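Local coordinates for GCN5-related N-acetyltransferase (Sphaerobacter thermophilus, PDB 3TT2), which probably transfers acyl groups other than aminoacyl groups, as expected for a protein of the GCN5-related N-acetyltransferase family, at residues D152-A157 with L285-E290; I30-E35 with Y90-F95. One frame throughout, in Å; residues are numbered along the deposited sequence.

Interaction 1: D152-A157 with L285-E290; sequences DIWVMA and LSVDAE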
ATOM      1  N   ASP A 152      -1.801   4.807  11.969  1.00 64.78           N
ATOM      2  CA  ASP A 152      -1.573   3.369  11.909  1.00 59.74           C
ATOM      3  C   ASP A 152      -2.101   2.833  10.585  1.00 60.79           C
ATOM      4  O   ASP A 152      -3.171   3.246  10.120  1.00 65.15           O
ATOM      5  CB  ASP A 152      -2.317   2.654  13.037  1.00 59.03           C
ATOM      6  CG  ASP A 152      -1.629   2.784  14.375  1.00 75.80           C
ATOM      7  OD1 ASP A 152      -0.509   3.348  14.440  1.00 85.38           O
ATOM      8  OD2 ASP A 152      -2.215   2.298  15.367  1.00 77.45           O
ATOM      9  N   ILE A 153      -1.359   1.912   9.981  1.00 46.37           N
ATOM     10  CA  ILE A 153      -1.845   1.217   8.804  1.00 48.56           C
ATOM     11  C   ILE A 153      -1.913  -0.268   9.128  1.00 56.99           C
ATOM     12  O   ILE A 153      -0.910  -0.881   9.528  1.00 61.90           O
ATOM     13  CB  ILE A 153      -0.948   1.410   7.568  1.00 55.51           C
ATOM     14  CG1 ILE A 153      -1.155   2.784   6.944  1.00 58.32           C
ATOM     15  CG2 ILE A 153      -1.318   0.408   6.509  1.00 52.80           C
ATOM     16  CD1 ILE A 153      -0.465   3.905   7.647  1.00 64.61           C
ATOM     17  N   TRP A 154      -3.096  -0.850   8.970  1.00 50.63           N
ATOM     18  CA  TRP A 154      -3.256  -2.253   9.269  1.00 51.87           C
ATOM     19  C   TRP A 154      -3.393  -3.070   8.000  1.00 58.59           C
ATOM     20  O   TRP A 154      -4.222  -2.765   7.134  1.00 67.63           O
ATOM     21  CB  TRP A 154      -4.487  -2.464  10.124  1.00 54.63           C
ATOM     22  CG  TRP A 154      -4.488  -1.727  11.410  1.00 59.72           C
ATOM     23  CD1 TRP A 154      -4.904  -0.454  11.615  1.00 55.99           C
ATOM     24  CD2 TRP A 154      -4.081  -2.229  12.686  1.00 62.36           C
ATOM     25  NE1 TRP A 154      -4.785  -0.123  12.938  1.00 62.32           N
ATOM     26  CE2 TRP A 154      -4.282  -1.193  13.622  1.00 61.79           C
ATOM     27  CE3 TRP A 154      -3.562  -3.451  13.129  1.00 52.96           C
ATOM     28  CZ2 TRP A 154      -3.983  -1.334  14.970  1.00 63.72           C
ATOM     29  CZ3 TRP A 154      -3.267  -3.590  14.471  1.00 60.07           C
ATOM     30  CH2 TRP A 154      -3.479  -2.538  15.378  1.00 67.11           C
ATOM     31  N   VAL A 155      -2.580  -4.114   7.894  1.00 49.97           N
ATOM     32  CA  VAL A 155      -2.745  -5.085   6.825  1.00 52.14           C
ATOM     33  C   VAL A 155      -3.577  -6.271   7.310  1.00 61.14           C
ATOM     34  O   VAL A 155      -3.128  -7.046   8.156  1.00 65.24           O
ATOM     35  CB  VAL A 155      -1.401  -5.594   6.334  1.00 50.99           C
ATOM     36  CG1 VAL A 155      -1.593  -6.378   5.074  1.00 48.77           C
ATOM     37  CG2 VAL A 155      -0.467  -4.411   6.083  1.00 55.82           C
HETATM   38  N   MSE A 156      -4.782  -6.409   6.759  1.00 62.66           N
HETATM   39  CA  MSE A 156      -5.692  -7.491   7.127  1.00 56.45           C
HETATM   40  C   MSE A 156      -5.478  -8.634   6.157  1.00 53.05           C
HETATM   41  O   MSE A 156      -5.131  -8.418   5.003  1.00 49.61           O
HETATM   42  CB  MSE A 156      -7.148  -7.023   7.100  1.00 43.42           C
HETATM   43  CG  MSE A 156      -7.395  -5.784   7.928  1.00 48.02           C
HETATM   44 SE   MSE A 156      -6.927  -5.878   9.854  0.86 59.18          SE
HETATM   45  CE  MSE A 156      -8.255  -7.176  10.495  1.00 45.77           C
ATOM     46  N   ALA A 157      -5.617  -9.855   6.635  1.00 52.57           N
ATOM     47  CA  ALA A 157      -5.444 -11.002   5.757  1.00 46.91           C
ATOM     48  C   ALA A 157      -6.547 -12.011   6.019  1.00 46.54           C
ATOM     49  O   ALA A 157      -7.158 -12.013   7.093  1.00 43.26           O
ATOM     50  CB  ALA A 157      -4.122 -11.602   5.992  1.00 41.37           C
ATOM     51  N   LEU A 285      -5.865  -6.933   2.423  1.00 47.88           N
ATOM     52  CA  LEU A 285      -6.114  -5.539   2.143  1.00 43.46           C
ATOM     53  C   LEU A 285      -5.485  -4.704   3.237  1.00 52.86           C
ATOM     54  O   LEU A 285      -4.894  -5.217   4.189  1.00 54.02           O
ATOM     55  CB  LEU A 285      -7.610  -5.253   2.025  1.00 41.53           C
ATOM     56  CG  LEU A 285      -8.516  -5.554   3.217  1.00 43.35           C
ATOM     57  CD1 LEU A 285      -8.479  -4.443   4.248  1.00 50.01           C
ATOM     58  CD2 LEU A 285      -9.929  -5.769   2.746  1.00 44.80           C
ATOM     59  N   SER A 286      -5.652  -3.402   3.108  1.00 54.75           N
ATOM     60  CA  SER A 286      -4.943  -2.483   3.953  1.00 56.22           C
ATOM     61  C   SER A 286      -5.898  -1.395   4.458  1.00 54.36           C
ATOM     62  O   SER A 286      -6.709  -0.865   3.696  1.00 46.61           O
ATOM     63  CB  SER A 286      -3.797  -1.895   3.142  1.00 60.07           C
ATOM     64  OG  SER A 286      -3.074  -0.966   3.900  1.00 73.72           O
ATOM     65  N   VAL A 287      -5.834  -1.075   5.745  1.00 53.89           N
ATOM     66  CA  VAL A 287      -6.692  -0.013   6.264  1.00 53.75           C
ATOM     67  C   VAL A 287      -5.992   0.976   7.199  1.00 53.99           C
ATOM     68  O   VAL A 287      -5.264   0.579   8.093  1.00 55.40           O
ATOM     69  CB  VAL A 287      -8.009  -0.557   6.893  1.00 60.62           C
ATOM     70  CG1 VAL A 287      -7.771  -1.142   8.257  1.00 56.20           C
ATOM     71  CG2 VAL A 287      -9.036   0.551   6.983  1.00 65.24           C
ATOM     72  N   ASP A 288      -6.205   2.267   6.935  1.00 59.53           N
ATOM     73  CA  ASP A 288      -5.760   3.368   7.789  1.00 67.15           C
ATOM     74  C   ASP A 288      -6.619   3.510   9.029  1.00 69.99           C
ATOM     75  O   ASP A 288      -7.842   3.386   8.977  1.00 72.28           O
ATOM     76  CB  ASP A 288      -5.833   4.679   7.023  1.00 77.52           C
ATOM     77  CG  ASP A 288      -4.969   4.668   5.809  1.00 93.96           C
ATOM     78  OD1 ASP A 288      -5.302   3.938   4.848  1.00 99.67           O
ATOM     79  OD2 ASP A 288      -3.949   5.379   5.822  1.00102.91           O
ATOM     80  N   ALA A 289      -5.967   3.785  10.147  1.00 67.55           N
ATOM     81  CA  ALA A 289      -6.668   3.991  11.397  1.00 65.72           C
ATOM     82  C   ALA A 289      -5.867   4.986  12.224  1.00 67.61           C
ATOM     83  O   ALA A 289      -4.642   4.963  12.176  1.00 69.50           O
ATOM     84  CB  ALA A 289      -6.813   2.658  12.128  1.00 61.09           C
ATOM     85  N   GLU A 290      -6.546   5.861  12.961  1.00 71.70           N
ATOM     86  CA  GLU A 290      -5.862   6.822  13.836  1.00 78.20           C
ATOM     87  C   GLU A 290      -4.997   6.065  14.849  1.00 73.43           C
ATOM     88  O   GLU A 290      -5.378   4.988  15.292  1.00 68.39           O
ATOM     89  CB  GLU A 290      -6.890   7.696  14.566  1.00 83.44           C
ATOM     90  CG  GLU A 290      -6.321   8.881  15.341  1.00 97.06           C
ATOM     91  CD  GLU A 290      -7.257   9.357  16.459  1.00108.11           C
ATOM     92  OE1 GLU A 290      -8.488   9.147  16.350  1.00108.97           O
ATOM     93  OE2 GLU A 290      -6.761   9.923  17.458  1.00108.83           O
TER
HETATM   94  O   HOH W   1      -4.917   1.973  14.926  1.00 70.44           O
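In Trp154, which meets Ala289 across the contact, chi1 of -58° sets CG anti to its own carbonyl carbon, beside the backbone N, and chi2 of 86° fixes the turn of the ring. The CD1-NE1 edge of the indole meets Ala289 CB, which is 3.5 Å from Trp154 NE1. In Asp152, too, CG lies beside the backbone N. The two groups meet at a water: its oxygen is 2.9 Å from Trp154 NE1, whose hydrogen it accepts in the plane of the ring, and it donates to Asp152 OD2 at 2.8 Å and to Glu290 O. On the same face Val287 CG1 packs 4.0 Å from Trp154 CB, and Leu285 CD1 comes within 4.1 Å of selenomethionine Met156 CG, before the bent chain of Met156 leads away. On the other face, Ile153 CG2 touches Ser286 OG at 3.4 Å, and Ile153 runs side by side with Asp288. The backbones form an antiparallel ladder in which Asp152-Ala289, Trp154-Val287 and Met156-Leu285 are hydrogen-bonded pairs, two bonds to each. The straightest is Trp154 N to Val287 O, 2.7 Å long with 178° at the hydrogen. Tyr299 of helix 297-301 packs on Met156, Leu285 and Val287. The ladder thus joins strands from the two acetyltransferase family regions. At its Asp152 end, OD2 is held by the water and by the N-H of Arg292, with Arg309 NE at the distance of only a long, weak ion pair; such partners would probably favour the ionised carboxylate.

Interaction 2: I30-E35 with Y90-F95; sequences IAACQE and YVHPRF
Ile30 meets Tyr90 through a CH-pi contact: CD1 lies over the centre of the ring, 3.3 Å from the centroid and 10° off the ring normal. Ile30 CG2 also reaches the ring, 3.7 Å from Tyr90 CE1. On the Tyr90 side, chi1 of -51° sets CG anti to the carbonyl carbon; it is a face of the ring that meets Ile30 CD1. A second methyl-on-ring arrangement joins Ala32 to His92, where CB sits over one face of the imidazole, with His92 NE2 as its nearest atom at 3.3 Å.

Further apolar contacts accompany these: Cys33 SG lies 3.7 Å from Tyr90 CB, and Pro93 CD is 3.8 Å from Ala32 CB.

Among polar atoms, Cys33 SG approaches Val91 O, which accepts a hydrogen bond from Arg96 NH1; Phe95 N to His92 O closes a type I turn.

A MES molecule, probably from the crystallisation liquor, lies about 3 Å from the Val91 side chain. Helix 23-36 packs on the end of strand 84-91, flanked by strand 71-80, and on the turn into Arg96, which opens an R-x-x-G-x-G signature leading to helix 100-115; in GNAT relatives this binds the acetyl-CoA pyrophosphate, consistent with a cofactor-site neighbourhood, though no cofactor is seen.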
ATOM      1  N   ILE A  30      15.653  -8.271   1.956  1.00 97.23           N
ATOM      2  CA  ILE A  30      14.326  -8.023   2.511  1.00 89.68           C
ATOM      3  C   ILE A  30      13.925  -9.176   3.408  1.00 95.43           C
ATOM      4  O   ILE A  30      13.307  -8.984   4.455  1.00 94.46           O
ATOM      5  CB  ILE A  30      13.252  -7.941   1.413  1.00 86.25           C
ATOM      6  CG1 ILE A  30      13.702  -7.045   0.258  1.00 84.62           C
ATOM      7  CG2 ILE A  30      11.939  -7.465   1.998  1.00 88.98           C
ATOM      8  CD1 ILE A  30      14.095  -5.680   0.684  1.00 80.77           C
ATOM      9  N   ALA A  31      14.264 -10.384   2.974  1.00 94.72           N
ATOM     10  CA  ALA A  31      13.915 -11.577   3.719  1.00 94.87           C
ATOM     11  C   ALA A  31      14.598 -11.559   5.080  1.00100.10           C
ATOM     12  O   ALA A  31      13.970 -11.827   6.103  1.00106.40           O
ATOM     13  CB  ALA A  31      14.295 -12.807   2.937  1.00 94.84           C
ATOM     14  N   ALA A  32      15.884 -11.225   5.087  1.00101.11           N
ATOM     15  CA  ALA A  32      16.640 -11.139   6.331  1.00105.45           C
ATOM     16  C   ALA A  32      16.047 -10.075   7.245  1.00 99.94           C
ATOM     17  O   ALA A  32      15.999 -10.251   8.465  1.00104.01           O
ATOM     18  CB  ALA A  32      18.113 -10.853   6.051  1.00107.30           C
ATOM     19  N   CYS A  33      15.585  -8.979   6.644  1.00 93.75           N
ATOM     20  CA  CYS A  33      14.930  -7.890   7.380  1.00 99.92           C
ATOM     21  C   CYS A  33      13.544  -8.264   7.914  1.00106.81           C
ATOM     22  O   CYS A  33      13.232  -7.991   9.077  1.00105.18           O
ATOM     23  CB  CYS A  33      14.813  -6.633   6.515  1.00 90.27           C
ATOM     24  SG  CYS A  33      16.332  -5.691   6.365  1.00113.71           S
ATOM     25  N   GLN A  34      12.715  -8.871   7.064  1.00109.70           N
ATOM     26  CA  GLN A  34      11.359  -9.237   7.469  1.00106.08           C
ATOM     27  C   GLN A  34      11.401 -10.382   8.464  1.00107.10           C
ATOM     28  O   GLN A  34      10.454 -10.603   9.212  1.00 87.09           O
ATOM     29  CB  GLN A  34      10.475  -9.577   6.264  1.00107.15           C
ATOM     30  CG  GLN A  34      10.859 -10.827   5.507  1.00115.06           C
ATOM     31  CD  GLN A  34       9.953 -11.067   4.315  1.00119.41           C
ATOM     32  OE1 GLN A  34      10.196 -11.955   3.501  1.00126.17           O
ATOM     33  NE2 GLN A  34       8.902 -10.270   4.208  1.00114.42           N
ATOM     34  N   GLU A  35      12.520 -11.093   8.491  1.00111.59           N
ATOM     35  CA  GLU A  35      12.699 -12.130   9.484  1.00115.77           C
ATOM     36  C   GLU A  35      12.916 -11.560  10.879  1.00117.10           C
ATOM     37  O   GLU A  35      12.344 -12.057  11.846  1.00123.37           O
ATOM     38  CB  GLU A  35      13.834 -13.077   9.107  1.00122.49           C
ATOM     39  CG  GLU A  35      14.215 -14.050  10.221  1.00137.19           C
ATOM     40  CD  GLU A  35      13.058 -14.936  10.693  1.00149.41           C
ATOM     41  OE1 GLU A  35      11.973 -14.932  10.067  1.00150.96           O
ATOM     42  OE2 GLU A  35      13.240 -15.655  11.702  1.00156.68           O
ATOM     43  N   TYR A  90      15.544  -0.802   3.734  1.00 76.06           N
ATOM     44  CA  TYR A  90      15.879  -2.033   4.463  1.00 77.30           C
ATOM     45  C   TYR A  90      17.356  -2.014   4.749  1.00 84.95           C
ATOM     46  O   TYR A  90      18.140  -1.647   3.880  1.00 86.18           O
ATOM     47  CB  TYR A  90      15.572  -3.276   3.626  1.00 76.03           C
ATOM     48  CG  TYR A  90      14.176  -3.279   3.064  1.00 79.72           C
ATOM     49  CD1 TYR A  90      13.152  -3.962   3.700  1.00 81.39           C
ATOM     50  CD2 TYR A  90      13.873  -2.576   1.899  1.00 78.23           C
ATOM     51  CE1 TYR A  90      11.872  -3.948   3.187  1.00 80.53           C
ATOM     52  CE2 TYR A  90      12.605  -2.551   1.395  1.00 72.87           C
ATOM     53  CZ  TYR A  90      11.612  -3.239   2.036  1.00 78.49           C
ATOM     54  OH  TYR A  90      10.355  -3.196   1.505  1.00 84.18           O
ATOM     55  N   VAL A  91      17.749  -2.459   5.934  1.00 89.87           N
ATOM     56  CA  VAL A  91      19.168  -2.647   6.226  1.00 91.61           C
ATOM     57  C   VAL A  91      19.354  -4.016   6.839  1.00 94.57           C
ATOM     58  O   VAL A  91      18.684  -4.373   7.805  1.00101.94           O
ATOM     59  CB  VAL A  91      19.760  -1.551   7.150  1.00123.22           C
ATOM     60  CG1 VAL A  91      18.941  -1.407   8.386  1.00125.62           C
ATOM     61  CG2 VAL A  91      21.196  -1.884   7.539  1.00128.35           C
ATOM     62  N   HIS A  92      20.256  -4.787   6.251  1.00 90.35           N
ATOM     63  CA  HIS A  92      20.492  -6.143   6.695  1.00 94.73           C
ATOM     64  C   HIS A  92      20.817  -6.173   8.184  1.00100.23           C
ATOM     65  O   HIS A  92      21.619  -5.366   8.662  1.00 94.34           O
ATOM     66  CB  HIS A  92      21.618  -6.760   5.885  1.00 99.56           C
ATOM     67  CG  HIS A  92      21.581  -8.247   5.863  1.00104.71           C
ATOM     68  ND1 HIS A  92      21.953  -9.011   6.947  1.00108.77           N
ATOM     69  CD2 HIS A  92      21.194  -9.113   4.899  1.00108.62           C
ATOM     70  CE1 HIS A  92      21.809 -10.288   6.647  1.00117.27           C
ATOM     71  NE2 HIS A  92      21.350 -10.377   5.412  1.00117.59           N
ATOM     72  N   PRO A  93      20.180  -7.105   8.921  1.00103.26           N
ATOM     73  CA  PRO A  93      20.223  -7.186  10.392  1.00104.20           C
ATOM     74  C   PRO A  93      21.636  -7.284  10.988  1.00110.02           C
ATOM     75  O   PRO A  93      21.813  -7.032  12.180  1.00114.48           O
ATOM     76  CB  PRO A  93      19.413  -8.452  10.701  1.00102.63           C
ATOM     77  CG  PRO A  93      18.457  -8.565   9.548  1.00100.66           C
ATOM     78  CD  PRO A  93      19.221  -8.070   8.345  1.00101.03           C
ATOM     79  N   ARG A  94      22.614  -7.666  10.175  1.00112.05           N
ATOM     80  CA  ARG A  94      24.005  -7.685  10.606  1.00118.59           C
ATOM     81  C   ARG A  94      24.650  -6.293  10.586  1.00117.43           C
ATOM     82  O   ARG A  94      25.618  -6.024  11.318  1.00121.01           O
ATOM     83  CB  ARG A  94      24.800  -8.612   9.700  1.00121.09           C
ATOM     84  CG  ARG A  94      24.804  -8.157   8.249  1.00118.12           C
ATOM     85  CD  ARG A  94      25.573  -9.112   7.369  1.00125.19           C
ATOM     86  NE  ARG A  94      24.987 -10.447   7.377  1.00128.65           N
ATOM     87  CZ  ARG A  94      25.617 -11.535   6.953  1.00138.25           C
ATOM     88  NH1 ARG A  94      25.005 -12.713   6.996  1.00143.03           N
ATOM     89  NH2 ARG A  94      26.860 -11.442   6.491  1.00141.54           N
ATOM     90  N   PHE A  95      24.125  -5.427   9.723  1.00106.95           N
ATOM     91  CA  PHE A  95      24.735  -4.128   9.473  1.00107.80           C
ATOM     92  C   PHE A  95      24.122  -2.975  10.273  1.00112.98           C
ATOM     93  O   PHE A  95      24.500  -1.818  10.084  1.00116.73           O
ATOM     94  CB  PHE A  95      24.722  -3.803   7.980  1.00104.69           C
ATOM     95  CG  PHE A  95      25.547  -4.738   7.140  1.00103.80           C
ATOM     96  CD1 PHE A  95      26.855  -5.042   7.482  1.00112.41           C
ATOM     97  CD2 PHE A  95      25.008  -5.319   6.004  1.00101.57           C
ATOM     98  CE1 PHE A  95      27.617  -5.909   6.703  1.00114.90           C
ATOM     99  CE2 PHE A  95      25.758  -6.185   5.220  1.00108.65           C
ATOM    100  CZ  PHE A  95      27.065  -6.480   5.567  1.00113.64           C
TER

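In the fold
From the N terminus, helix 23-36 comes first, and interaction 2 closes a loop of 54 residues when the chain returns through strand 84-91. Interaction 1 opens later, on strand 148-159, and closes only at strand 282-290 after 127 intervening residues. The two loops therefore follow in series, neither nested nor crossed. Interaction 2 is local to the N-terminal acetyltransferase region, fixing a helix to a strand end, whereas interaction 1 pairs a strand of that region with one from the C-terminal GNAT family region. Their centres are 23 Å apart and their nearest atoms about 11 Å, so they do not touch; strands 125-132 and 305-316 lie between strands 84-91 and 148-159.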